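Local atomic coordinates of HmuY protein (Prevotella intermedia, PDB entry 6R2H), a protein that probably binds heme as a hemophore-like relative of HmuY from Porphyromonas gingivalis, captured here in its heme-free form. Residues I71-T76 / G134-W139; A78-G83 / V105-A110; N162-L167 / Y187-K192; V85-E90 / N154-K159. All blocks are in the same frame, centred on the assembly; numbering follows the deposited sequence.

Contact 1 of 4, residues I71-T76 / G134-W139; sequences IAFHIT and GEMGKW
Trp139 meets the strand 71-74 side with its indole, the largest surface in the contact, and is gripped at Thr76 and covered by Phe73. Its CG lies between the backbone N and the carbonyl carbon (chi1 75°), which starts the indole toward Thr76. Trp139 NE1 donates to the backbone oxygen Thr76 O at 3.0 Å, with an N-H...O angle of 160°, and the acceptor lies close to the indole plane, so the bond fixes how the ring is turned. On the six-membered ring, Trp139 CZ2 rests 4.0 Å from Thr76 CG2, the threonine side chain running at about a right angle to that of Trp139. Phe73 CE1 comes over one indole face, displaced toward the rim, 4.0 Å from Trp139 NE1; this is an edge-to-face pair, the Phe73 edge against the five-membered ring, with planes at 74°. The contact links the four-strand antiparallel sheet that contains strands 71-74 and 77-80 to the loop that follows strand 124-132, near the centre of the chain. In that loop a short 3-10 turn brings Met136 up against Ile71 and Phe73. Met136 SD forms an oblique Met-aromatic contact, 5.4 Å from the Phe73 centroid, and touches Ile71 CG2 at 4.2 Å. Phe170 also meets the Trp139 ring.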
loop_
_atom_site.group_PDB
_atom_site.type_symbol
_atom_site.label_atom_id
_atom_site.label_comp_id
_atom_site.label_asym_id
_atom_site.label_seq_id
_atom_site.Cartn_x
_atom_site.Cartn_y
_atom_site.Cartn_z
ATOM N N ILE A 71 8.313 1.801 -1.876
ATOM C CA ILE A 71 6.931 1.659 -1.438
ATOM C C ILE A 71 6.371 0.338 -1.964
ATOM O O ILE A 71 6.873 -0.218 -2.948
ATOM C CB ILE A 71 6.044 2.860 -1.842
ATOM C CG1 ILE A 71 5.858 2.962 -3.361
ATOM C CG2 ILE A 71 6.564 4.144 -1.234
ATOM C CD1 ILE A 71 4.933 4.068 -3.832
ATOM N N ALA A 72 5.301 -0.128 -1.302
ATOM C CA ALA A 72 4.706 -1.424 -1.583
ATOM C C ALA A 72 3.193 -1.356 -1.398
ATOM O O ALA A 72 2.696 -0.588 -0.574
ATOM C CB ALA A 72 5.352 -2.498 -0.734
ATOM N N PHE A 73 2.487 -2.177 -2.182
ATOM C CA PHE A 73 1.036 -2.209 -2.184
ATOM C C PHE A 73 0.534 -3.643 -2.055
ATOM O O PHE A 73 1.071 -4.564 -2.668
ATOM C CB PHE A 73 0.460 -1.490 -3.408
ATOM C CG PHE A 73 0.762 -0.013 -3.446
ATOM C CD1 PHE A 73 -0.067 0.894 -2.799
ATOM C CD2 PHE A 73 1.891 0.469 -4.099
ATOM C CE1 PHE A 73 0.205 2.257 -2.826
ATOM C CE2 PHE A 73 2.161 1.832 -4.128
ATOM C CZ PHE A 73 1.328 2.721 -3.480
ATOM N N HIS A 74 -0.487 -3.790 -1.207
ATOM C CA HIS A 74 -1.275 -5.000 -1.055
ATOM C C HIS A 74 -2.748 -4.619 -1.188
ATOM O O HIS A 74 -3.325 -4.044 -0.266
ATOM C CB HIS A 74 -0.988 -5.660 0.310
ATOM C CG HIS A 74 -2.034 -6.650 0.715
ATOM N ND1 HIS A 74 -3.089 -6.322 1.551
ATOM C CD2 HIS A 74 -2.203 -7.952 0.401
ATOM C CE1 HIS A 74 -3.849 -7.385 1.742
ATOM N NE2 HIS A 74 -3.326 -8.397 1.048
ATOM N N ILE A 75 -3.348 -4.954 -2.335
ATOM C CA ILE A 75 -4.676 -4.468 -2.678
ATOM C C ILE A 75 -4.623 -2.938 -2.636
ATOM O O ILE A 75 -4.078 -2.337 -3.563
ATOM C CB ILE A 75 -5.779 -5.115 -1.810
ATOM C CG1 ILE A 75 -5.660 -6.645 -1.780
ATOM C CG2 ILE A 75 -7.168 -4.667 -2.255
ATOM C CD1 ILE A 75 -5.720 -7.302 -3.134
ATOM N N THR A 76 -5.102 -2.315 -1.553
ATOM C CA THR A 76 -5.048 -0.860 -1.442
ATOM C C THR A 76 -4.212 -0.437 -0.238
ATOM O O THR A 76 -3.969 0.755 -0.056
ATOM C CB THR A 76 -6.428 -0.180 -1.482
ATOM O OG1 THR A 76 -7.226 -0.631 -0.388
ATOM C CG2 THR A 76 -7.186 -0.430 -2.765
ATOM N N GLY A 134 -0.302 4.646 7.332
ATOM C CA GLY A 134 -1.683 5.089 7.423
ATOM C C GLY A 134 -1.984 6.249 6.476
ATOM O O GLY A 134 -3.067 6.312 5.892
ATOM N N GLU A 135 -1.015 7.168 6.337
ATOM C CA GLU A 135 -1.172 8.356 5.511
ATOM C C GLU A 135 -1.261 7.955 4.042
ATOM O O GLU A 135 -2.196 8.338 3.348
ATOM C CB GLU A 135 -0.024 9.338 5.769
ATOM C CG GLU A 135 -0.258 10.740 5.241
ATOM C CD GLU A 135 -1.258 11.605 5.987
ATOM O OE1 GLU A 135 -2.010 11.062 6.818
ATOM O OE2 GLU A 135 -1.301 12.815 5.696
ATOM N N MET A 136 -0.277 7.186 3.565
ATOM C CA MET A 136 -0.290 6.818 2.161
ATOM C C MET A 136 -1.563 6.033 1.848
ATOM O O MET A 136 -2.086 6.118 0.735
ATOM C CB MET A 136 0.936 6.001 1.755
ATOM C CG MET A 136 0.982 5.775 0.251
ATOM S SD MET A 136 2.639 5.435 -0.360
ATOM C CE MET A 136 3.255 7.116 -0.475
ATOM N N GLY A 137 -2.052 5.295 2.855
ATOM C CA GLY A 137 -3.270 4.509 2.763
ATOM C C GLY A 137 -4.466 5.351 2.324
ATOM O O GLY A 137 -5.445 4.808 1.825
ATOM N N LYS A 138 -4.357 6.679 2.462
ATOM C CA LYS A 138 -5.447 7.580 2.132
ATOM C C LYS A 138 -5.559 7.814 0.624
ATOM O O LYS A 138 -6.428 8.565 0.183
ATOM C CB LYS A 138 -5.273 8.924 2.847
ATOM C CG LYS A 138 -5.464 8.920 4.358
ATOM C CD LYS A 138 -5.099 10.259 4.940
ATOM C CE LYS A 138 -5.091 10.293 6.451
ATOM N NZ LYS A 138 -5.118 11.696 6.936
ATOM N N TRP A 139 -4.702 7.176 -0.176
ATOM C CA TRP A 139 -4.712 7.418 -1.614
ATOM C C TRP A 139 -6.060 7.052 -2.250
ATOM O O TRP A 139 -6.410 7.547 -3.327
ATOM C CB TRP A 139 -3.530 6.715 -2.294
ATOM C CG TRP A 139 -3.657 5.229 -2.435
ATOM C CD1 TRP A 139 -3.432 4.290 -1.467
ATOM C CD2 TRP A 139 -4.058 4.499 -3.610
ATOM N NE1 TRP A 139 -3.672 3.029 -1.949
ATOM C CE2 TRP A 139 -4.049 3.125 -3.265
ATOM C CE3 TRP A 139 -4.424 4.865 -4.909
ATOM C CZ2 TRP A 139 -4.382 2.122 -4.177
ATOM C CZ3 TRP A 139 -4.748 3.872 -5.809
ATOM C CH2 TRP A 139 -4.725 2.520 -5.447
#

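Contact 2 of 4, residues A78-G83 / V105-A110; sequences ARTNNG and VADAPA
Asp107 reaches with both carboxylate oxygens to Thr80, where strand 77-80 of the small sheet runs into a tight turn leading to strand 83-87 of the large antiparallel sheet. The side chain of Asp107 has CG anti to its own carbonyl carbon (chi1 -66°), which puts CG beside the backbone N with the carboxylate facing Thr80. Asp107 OD2 accepts from Thr80 N at 2.8 Å through the syn lone pair, and the bond is nearly straight, with an N-H...O angle of 170°. The second oxygen, OD1, receives the hydroxyl of Thr80, OG1 standing 2.9 Å away and above the carboxylate plane. That hydroxyl lies between the backbone N and carbonyl carbon of Thr80 (chi1 73°), from where OG1 also accepts a weak bond from Gly83 N, closing the turn. Asn133 ND2 gives OD1 a further hydrogen bond. The Arg79 side chain crosses that of Asp107 at about a right angle, its chain extended from CG to NE, and Arg79 CG lies 3.3 Å from Asp107 OD2. Its charged end makes no direct pair with Asp107; a water bridges instead, accepting from Arg79 NE and donating to Asp107 OD2 at 2.7 Å. A second water accepts from Asp107 N at 2.8 Å.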
loop_
_atom_site.group_PDB
_atom_site.type_symbol
_atom_site.label_atom_id
_atom_site.label_comp_id
_atom_site.label_asym_id
_atom_site.label_seq_id
_atom_site.Cartn_x
_atom_site.Cartn_y
_atom_site.Cartn_z
ATOM N N ALA A 78 -0.831 0.190 1.887
ATOM C CA ALA A 78 0.448 0.766 1.498
ATOM C C ALA A 78 1.470 0.643 2.628
ATOM O O ALA A 78 1.156 0.838 3.804
ATOM C CB ALA A 78 0.263 2.213 1.118
ATOM N N ARG A 79 2.713 0.347 2.237
ATOM C CA ARG A 79 3.838 0.254 3.152
ATOM C C ARG A 79 5.026 0.948 2.500
ATOM O O ARG A 79 5.132 0.974 1.276
ATOM C CB ARG A 79 4.178 -1.220 3.376
ATOM C CG ARG A 79 5.224 -1.482 4.446
ATOM C CD ARG A 79 5.597 -2.941 4.361
ATOM N NE ARG A 79 6.494 -3.418 5.405
ATOM C CZ ARG A 79 7.021 -4.642 5.408
ATOM N NH1 ARG A 79 6.733 -5.490 4.430
ATOM N NH2 ARG A 79 7.842 -5.012 6.380
ATOM N N THR A 80 5.912 1.512 3.326
ATOM C CA THR A 80 7.118 2.153 2.828
ATOM C C THR A 80 8.332 1.432 3.404
ATOM O O THR A 80 8.256 0.791 4.456
ATOM C CB THR A 80 7.153 3.658 3.144
ATOM O OG1 THR A 80 7.419 3.785 4.544
ATOM C CG2 THR A 80 5.867 4.387 2.809
ATOM N N ASN A 81 9.444 1.537 2.672
ATOM C CA ASN A 81 10.733 1.047 3.114
ATOM C C ASN A 81 11.424 2.161 3.896
ATOM O O ASN A 81 12.203 2.927 3.329
ATOM C CB ASN A 81 11.565 0.602 1.912
ATOM C CG ASN A 81 12.797 -0.161 2.329
ATOM O OD1 ASN A 81 13.080 -0.276 3.515
ATOM N ND2 ASN A 81 13.535 -0.684 1.369
ATOM N N ASN A 82 11.091 2.260 5.190
ATOM C CA ASN A 82 11.681 3.226 6.100
ATOM C C ASN A 82 11.389 4.663 5.627
ATOM O O ASN A 82 12.294 5.500 5.523
ATOM C CB ASN A 82 13.142 2.846 6.354
ATOM C CG ASN A 82 13.635 3.127 7.760
ATOM O OD1 ASN A 82 12.862 3.449 8.665
ATOM N ND2 ASN A 82 14.938 3.003 7.954
ATOM N N GLY A 83 10.107 4.949 5.356
ATOM C CA GLY A 83 9.682 6.243 4.852
ATOM C C GLY A 83 8.641 6.916 5.752
ATOM O O GLY A 83 7.999 6.267 6.586
ATOM N N VAL A 105 4.145 10.961 8.424
ATOM C CA VAL A 105 3.676 9.806 9.181
ATOM C C VAL A 105 4.515 8.572 8.856
ATOM O O VAL A 105 4.632 8.221 7.686
ATOM C CB VAL A 105 2.184 9.525 8.922
ATOM C CG1 VAL A 105 1.687 8.416 9.843
ATOM C CG2 VAL A 105 1.325 10.779 9.044
ATOM N N ALA A 106 5.062 7.912 9.894
ATOM C CA ALA A 106 5.821 6.673 9.750
ATOM C C ALA A 106 4.878 5.470 9.658
ATOM O O ALA A 106 3.704 5.575 10.009
ATOM C CB ALA A 106 6.779 6.513 10.913
ATOM N N ASP A 107 5.403 4.331 9.184
ATOM C CA ASP A 107 4.652 3.079 9.166
ATOM C C ASP A 107 4.418 2.608 10.600
ATOM O O ASP A 107 5.257 2.819 11.468
ATOM C CB ASP A 107 5.355 1.994 8.342
ATOM C CG ASP A 107 5.452 2.288 6.854
ATOM O OD1 ASP A 107 5.316 3.473 6.481
ATOM O OD2 ASP A 107 5.706 1.331 6.082
ATOM N N ALA A 108 3.269 1.967 10.831
ATOM C CA ALA A 108 2.892 1.487 12.152
ATOM C C ALA A 108 2.298 0.084 12.032
ATOM O O ALA A 108 1.850 -0.290 10.950
ATOM C CB ALA A 108 1.917 2.452 12.777
ATOM N N PRO A 109 2.333 -0.742 13.107
ATOM C CA PRO A 109 1.772 -2.097 13.064
ATOM C C PRO A 109 0.311 -2.097 12.635
ATOM O O PRO A 109 -0.454 -1.228 13.039
ATOM C CB PRO A 109 1.914 -2.591 14.507
ATOM C CG PRO A 109 3.107 -1.812 15.038
ATOM C CD PRO A 109 2.973 -0.443 14.402
ATOM N N ALA A 110 -0.042 -3.052 11.769
ATOM C CA ALA A 110 -1.383 -3.187 11.224
ATOM C C ALA A 110 -1.576 -4.620 10.734
ATOM O O ALA A 110 -0.614 -5.284 10.352
ATOM C CB ALA A 110 -1.626 -2.181 10.114
HETATM O O HOH W 1 7.107 -0.803 7.029
HETATM O O HOH W 2 7.881 4.173 7.960
#

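Contact 3 of 4, residues N162-L167 / Y187-K192; sequences NGNAAL and YKFIKK
Asn164 and Phe189 meet at the open end of the beta hairpin formed by strands 165-174 and 181-190, next to each other in the large antiparallel sheet. The Asn164 side chain runs obliquely to the aromatic ring, amide and ring planes 62° apart, and its ND2 sits at the ring edge, near the plane, 3.6 Å from Phe189 CZ. Phe189 CG is anti to its backbone N (chi1 -171°), and the ring extends past Ala165 O to Asn164. The same ND2 also hydrogen-bonds a glycerol, probably from the crystallisation liquor. The other amide atom, Asn164 OD1, accepts from Lys192 N at 2.9 Å in the carbonyl plane and almost dead straight, 178°, continuing the pairing beyond the last strand residues. Between the strands, Ala165 with Ile190 and Leu167 with Lys188 are antiparallel hydrogen-bonded pairs, each closed by two backbone bonds; Ala166 with Phe189 is the non-hydrogen-bonded pair between them. On the face that carries Ala165, Leu167 and Ile190, Leu167 and Ile190 approach obliquely through their terminal methyls, CD1 to CD1 at 4.1 Å. Lys188 starts on this face too, but its ammonium turns off to the backbone oxygens of Leu93 and Ile96. The turn before Asn164 is an Asx turn, in which Asn162 OD1 accepts from Asn164 N at 2.7 Å. Alongside it, Lys192 lays its aliphatic chain against Gly163, Lys192 CB 3.3 Å from Gly163 O.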
loop_
_atom_site.group_PDB
_atom_site.type_symbol
_atom_site.label_atom_id
_atom_site.label_comp_id
_atom_site.label_asym_id
_atom_site.label_seq_id
_atom_site.Cartn_x
_atom_site.Cartn_y
_atom_site.Cartn_z
ATOM N N ASN A 162 17.128 7.107 3.832
ATOM C CA ASN A 162 18.332 7.086 3.022
ATOM C C ASN A 162 18.545 8.445 2.359
ATOM O O ASN A 162 19.572 8.656 1.718
ATOM C CB ASN A 162 18.287 5.966 1.980
ATOM C CG ASN A 162 17.253 6.202 0.899
ATOM O OD1 ASN A 162 16.751 7.312 0.740
ATOM N ND2 ASN A 162 16.942 5.180 0.123
ATOM N N GLY A 163 17.565 9.348 2.478
ATOM C CA GLY A 163 17.748 10.705 1.991
ATOM C C GLY A 163 17.120 10.944 0.621
ATOM O O GLY A 163 17.132 12.059 0.111
ATOM N N ASN A 164 16.572 9.903 0.000
ATOM C CA ASN A 164 15.788 10.113 -1.206
ATOM C C ASN A 164 14.385 10.557 -0.803
ATOM O O ASN A 164 13.995 10.470 0.365
ATOM C CB ASN A 164 15.688 8.857 -2.073
ATOM C CG ASN A 164 17.033 8.353 -2.536
ATOM O OD1 ASN A 164 17.950 9.148 -2.756
ATOM N ND2 ASN A 164 17.145 7.044 -2.693
ATOM N N ALA A 165 13.634 11.044 -1.791
ATOM C CA ALA A 165 12.304 11.553 -1.536
ATOM C C ALA A 165 11.469 11.384 -2.802
ATOM O O ALA A 165 12.022 11.151 -3.883
ATOM C CB ALA A 165 12.402 12.998 -1.101
ATOM N N ALA A 166 10.140 11.488 -2.657
ATOM C CA ALA A 166 9.271 11.415 -3.822
ATOM C C ALA A 166 7.982 12.213 -3.632
ATOM O O ALA A 166 7.507 12.418 -2.515
ATOM C CB ALA A 166 8.978 9.971 -4.145
ATOM N N LEU A 167 7.412 12.632 -4.762
ATOM C CA LEU A 167 6.120 13.295 -4.800
ATOM C C LEU A 167 5.221 12.500 -5.742
ATOM O O LEU A 167 5.534 12.351 -6.926
ATOM C CB LEU A 167 6.326 14.723 -5.319
ATOM C CG LEU A 167 7.232 15.637 -4.490
ATOM C CD1 LEU A 167 7.641 16.834 -5.331
ATOM C CD2 LEU A 167 6.523 16.100 -3.221
ATOM N N TYR A 187 4.699 10.388 -10.616
ATOM C CA TYR A 187 5.582 10.740 -9.520
ATOM C C TYR A 187 6.860 11.429 -9.990
ATOM O O TYR A 187 7.296 11.273 -11.125
ATOM C CB TYR A 187 5.974 9.491 -8.736
ATOM C CG TYR A 187 6.832 8.486 -9.463
ATOM C CD1 TYR A 187 6.261 7.565 -10.326
ATOM C CD2 TYR A 187 8.205 8.411 -9.243
ATOM C CE1 TYR A 187 7.029 6.607 -10.961
ATOM C CE2 TYR A 187 8.989 7.457 -9.873
ATOM C CZ TYR A 187 8.395 6.551 -10.736
ATOM O OH TYR A 187 9.139 5.599 -11.378
ATOM N N LYS A 188 7.466 12.164 -9.062
ATOM C CA LYS A 188 8.783 12.717 -9.275
ATOM C C LYS A 188 9.676 12.113 -8.206
ATOM O O LYS A 188 9.292 12.059 -7.042
ATOM C CB LYS A 188 8.764 14.241 -9.138
ATOM C CG LYS A 188 7.924 14.988 -10.166
ATOM C CD LYS A 188 8.066 16.500 -10.036
ATOM C CE LYS A 188 7.158 17.275 -10.964
ATOM N NZ LYS A 188 7.227 18.732 -10.711
ATOM N N PHE A 189 10.865 11.671 -8.627
ATOM C CA PHE A 189 11.842 11.117 -7.710
ATOM C C PHE A 189 12.926 12.157 -7.431
ATOM O O PHE A 189 13.401 12.820 -8.350
ATOM C CB PHE A 189 12.394 9.798 -8.248
ATOM C CG PHE A 189 13.257 9.057 -7.259
ATOM C CD1 PHE A 189 12.686 8.436 -6.162
ATOM C CD2 PHE A 189 14.635 8.996 -7.416
ATOM C CE1 PHE A 189 13.480 7.761 -5.249
ATOM C CE2 PHE A 189 15.428 8.341 -6.489
ATOM C CZ PHE A 189 14.845 7.697 -5.425
ATOM N N ILE A 190 13.292 12.295 -6.148
ATOM C CA ILE A 190 14.248 13.293 -5.704
ATOM C C ILE A 190 15.415 12.576 -5.039
ATOM O O ILE A 190 15.342 12.211 -3.862
ATOM C CB ILE A 190 13.577 14.307 -4.759
ATOM C CG1 ILE A 190 12.298 14.876 -5.386
ATOM C CG2 ILE A 190 14.567 15.395 -4.330
ATOM C CD1 ILE A 190 11.590 15.916 -4.553
ATOM N N LYS A 191 16.493 12.380 -5.813
ATOM C CA LYS A 191 17.631 11.609 -5.348
ATOM C C LYS A 191 18.454 12.448 -4.378
ATOM O O LYS A 191 18.719 13.617 -4.653
ATOM C CB LYS A 191 18.480 11.153 -6.534
ATOM C CG LYS A 191 19.741 10.417 -6.111
ATOM C CD LYS A 191 20.104 9.219 -6.963
ATOM C CE LYS A 191 21.014 8.264 -6.214
ATOM N NZ LYS A 191 22.123 7.779 -7.066
ATOM N N LYS A 192 18.847 11.838 -3.251
ATOM C CA LYS A 192 19.688 12.492 -2.259
ATOM C C LYS A 192 20.899 13.103 -2.960
ATOM O O LYS A 192 21.564 12.402 -3.716
ATOM C CB LYS A 192 20.126 11.458 -1.222
ATOM C CG LYS A 192 20.554 12.022 0.125
ATOM C CD LYS A 192 22.030 11.916 0.356
ATOM C CE LYS A 192 22.494 10.482 0.483
ATOM N NZ LYS A 192 23.975 10.405 0.409
#

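Contact 4 of 4, residues V85-E90 / N154-K159; sequences VLMTGE and NVFAVK
With CG anti to its backbone N (chi1 -174°), Met87 lies side by side with Phe156. Met87 CG comes over one face of the ring, 4.0 Å from the Phe156 centroid, a CH-pi contact, while SD sits obliquely as a Met-aromatic partner. Val85 approaches the same ring at its edge, CG1 3.9 Å from Phe156 CD2, and packs on its other branch against Val158 CG1. Thr88, on the turn after the strand, holds its OG1 between backbone N and carbonyl carbon (chi1 80°); from there the hydroxyl donates to Val155 O at 2.9 Å and accepts from Glu90 N, an ST turn. Val155 O also accepts from Thr88 N, so two donors of one residue grip it. Asn154 ND2 donates to Thr88 O at 3.0 Å, with the acceptor in the amide plane, and Val155 N bonds to Glu90 O. Within the strands, Leu86 and Ala157 form a hydrogen-bonded pair, with Ala157 N 2.8 Å from Leu86 O. Strands 83-87 and 155-160, distant in sequence, are thereby joined as antiparallel neighbours in the middle of the large beta sheet of this HmuY-family fold.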
loop_
_atom_site.group_PDB
_atom_site.type_symbol
_atom_site.label_atom_id
_atom_site.label_comp_id
_atom_site.label_asym_id
_atom_site.label_seq_id
_atom_site.Cartn_x
_atom_site.Cartn_y
_atom_site.Cartn_z
ATOM N N VAL A 85 5.354 9.840 5.394
ATOM C CA VAL A 85 4.427 10.283 4.360
ATOM C C VAL A 85 3.610 11.467 4.883
ATOM O O VAL A 85 3.228 11.498 6.056
ATOM C CB VAL A 85 3.503 9.140 3.887
ATOM C CG1 VAL A 85 2.485 9.597 2.850
ATOM C CG2 VAL A 85 4.297 7.953 3.370
ATOM N N LEU A 86 3.363 12.433 3.987
ATOM C CA LEU A 86 2.447 13.527 4.240
ATOM C C LEU A 86 1.576 13.697 3.005
ATOM O O LEU A 86 2.099 13.921 1.919
ATOM C CB LEU A 86 3.244 14.811 4.503
ATOM C CG LEU A 86 2.386 16.081 4.512
ATOM C CD1 LEU A 86 1.569 16.191 5.799
ATOM C CD2 LEU A 86 3.247 17.322 4.307
ATOM N N MET A 87 0.256 13.596 3.190
ATOM C CA MET A 87 -0.692 13.931 2.145
ATOM C C MET A 87 -0.802 15.455 2.080
ATOM O O MET A 87 -1.357 16.069 2.981
ATOM C CB MET A 87 -2.057 13.310 2.452
ATOM C CG MET A 87 -3.065 13.497 1.338
ATOM S SD MET A 87 -4.701 12.778 1.666
ATOM C CE MET A 87 -5.170 13.620 3.178
ATOM N N THR A 88 -0.227 16.073 1.040
ATOM C CA THR A 88 -0.206 17.530 0.953
ATOM C C THR A 88 -1.566 18.024 0.466
ATOM O O THR A 88 -2.443 17.208 0.155
ATOM C CB THR A 88 0.881 18.048 -0.002
ATOM O OG1 THR A 88 0.369 17.914 -1.328
ATOM C CG2 THR A 88 2.207 17.326 0.132
ATOM N N GLY A 89 -1.709 19.356 0.371
ATOM C CA GLY A 89 -2.905 19.981 -0.176
ATOM C C GLY A 89 -2.797 20.251 -1.680
ATOM O O GLY A 89 -3.766 20.683 -2.306
ATOM N N GLU A 90 -1.608 20.024 -2.261
ATOM C CA GLU A 90 -1.384 20.225 -3.685
ATOM C C GLU A 90 -2.035 19.087 -4.469
ATOM O O GLU A 90 -1.973 17.934 -4.055
ATOM C CB GLU A 90 0.119 20.296 -3.958
ATOM C CG GLU A 90 0.476 20.671 -5.379
ATOM C CD GLU A 90 -0.086 22.021 -5.772
ATOM O OE1 GLU A 90 0.439 23.041 -5.269
ATOM O OE2 GLU A 90 -1.061 22.038 -6.563
ATOM N N ASN A 154 -4.637 14.197 -4.237
ATOM C CA ASN A 154 -3.610 14.951 -3.541
ATOM C C ASN A 154 -2.243 14.365 -3.841
ATOM O O ASN A 154 -2.104 13.149 -3.946
ATOM C CB ASN A 154 -3.784 14.877 -2.027
ATOM C CG ASN A 154 -5.166 15.298 -1.576
ATOM O OD1 ASN A 154 -6.189 14.866 -2.114
ATOM N ND2 ASN A 154 -5.204 16.188 -0.601
ATOM N N VAL A 155 -1.242 15.244 -3.947
ATOM C CA VAL A 155 0.134 14.795 -4.054
ATOM C C VAL A 155 0.583 14.344 -2.667
ATOM O O VAL A 155 0.398 15.071 -1.699
ATOM C CB VAL A 155 1.064 15.882 -4.638
ATOM C CG1 VAL A 155 2.512 15.419 -4.651
ATOM C CG2 VAL A 155 0.639 16.309 -6.038
ATOM N N PHE A 156 1.142 13.134 -2.591
ATOM C CA PHE A 156 1.731 12.623 -1.368
ATOM C C PHE A 156 3.233 12.897 -1.399
ATOM O O PHE A 156 3.893 12.615 -2.395
ATOM C CB PHE A 156 1.468 11.118 -1.232
ATOM C CG PHE A 156 0.033 10.767 -0.953
ATOM C CD1 PHE A 156 -0.903 10.736 -1.974
ATOM C CD2 PHE A 156 -0.382 10.487 0.341
ATOM C CE1 PHE A 156 -2.228 10.426 -1.705
ATOM C CE2 PHE A 156 -1.707 10.186 0.612
ATOM C CZ PHE A 156 -2.625 10.151 -0.413
ATOM N N ALA A 157 3.765 13.420 -0.289
ATOM C CA ALA A 157 5.193 13.626 -0.106
ATOM C C ALA A 157 5.758 12.494 0.744
ATOM O O ALA A 157 5.155 12.136 1.751
ATOM C CB ALA A 157 5.422 14.961 0.557
ATOM N N VAL A 158 6.905 11.933 0.320
ATOM C CA VAL A 158 7.562 10.809 0.986
ATOM C C VAL A 158 9.054 11.111 1.174
ATOM O O VAL A 158 9.754 11.358 0.188
ATOM C CB VAL A 158 7.377 9.482 0.216
ATOM C CG1 VAL A 158 7.549 8.278 1.124
ATOM C CG2 VAL A 158 6.032 9.404 -0.480
ATOM N N LYS A 159 9.509 11.075 2.441
ATOM C CA LYS A 159 10.899 11.213 2.858
ATOM C C LYS A 159 11.409 9.834 3.273
ATOM O O LYS A 159 10.772 9.174 4.097
ATOM C CB LYS A 159 10.984 11.932 4.212
ATOM C CG LYS A 159 10.938 13.452 4.279
ATOM C CD LYS A 159 10.473 13.892 5.671
ATOM C CE LYS A 159 10.843 15.301 6.096
ATOM N NZ LYS A 159 12.152 15.328 6.801
#

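How the contacts relate
Contact 1 is the buried one, near the chain centre, and relies on aromatic and sulfur packing round a single indole N-H hydrogen bond; contacts 2, 3 and 4 are partly buried. Contacts 3 and 4 are strand pairings in the large sheet and adjoin through Ala166 N to Val158 O, so strands 83-87, 155-160, 165-174 and 181-190 lie side by side, in that order, across the sheet. Contact 2 differs, with a carboxylate and two waters joining the small sheet to the large one. It touches contact 1 through Ala72 N to Arg79 O, and contact 4 through Val105 N to Val85 O. Glu135, from the loop of contact 1, reaches Met87 N of contact 4.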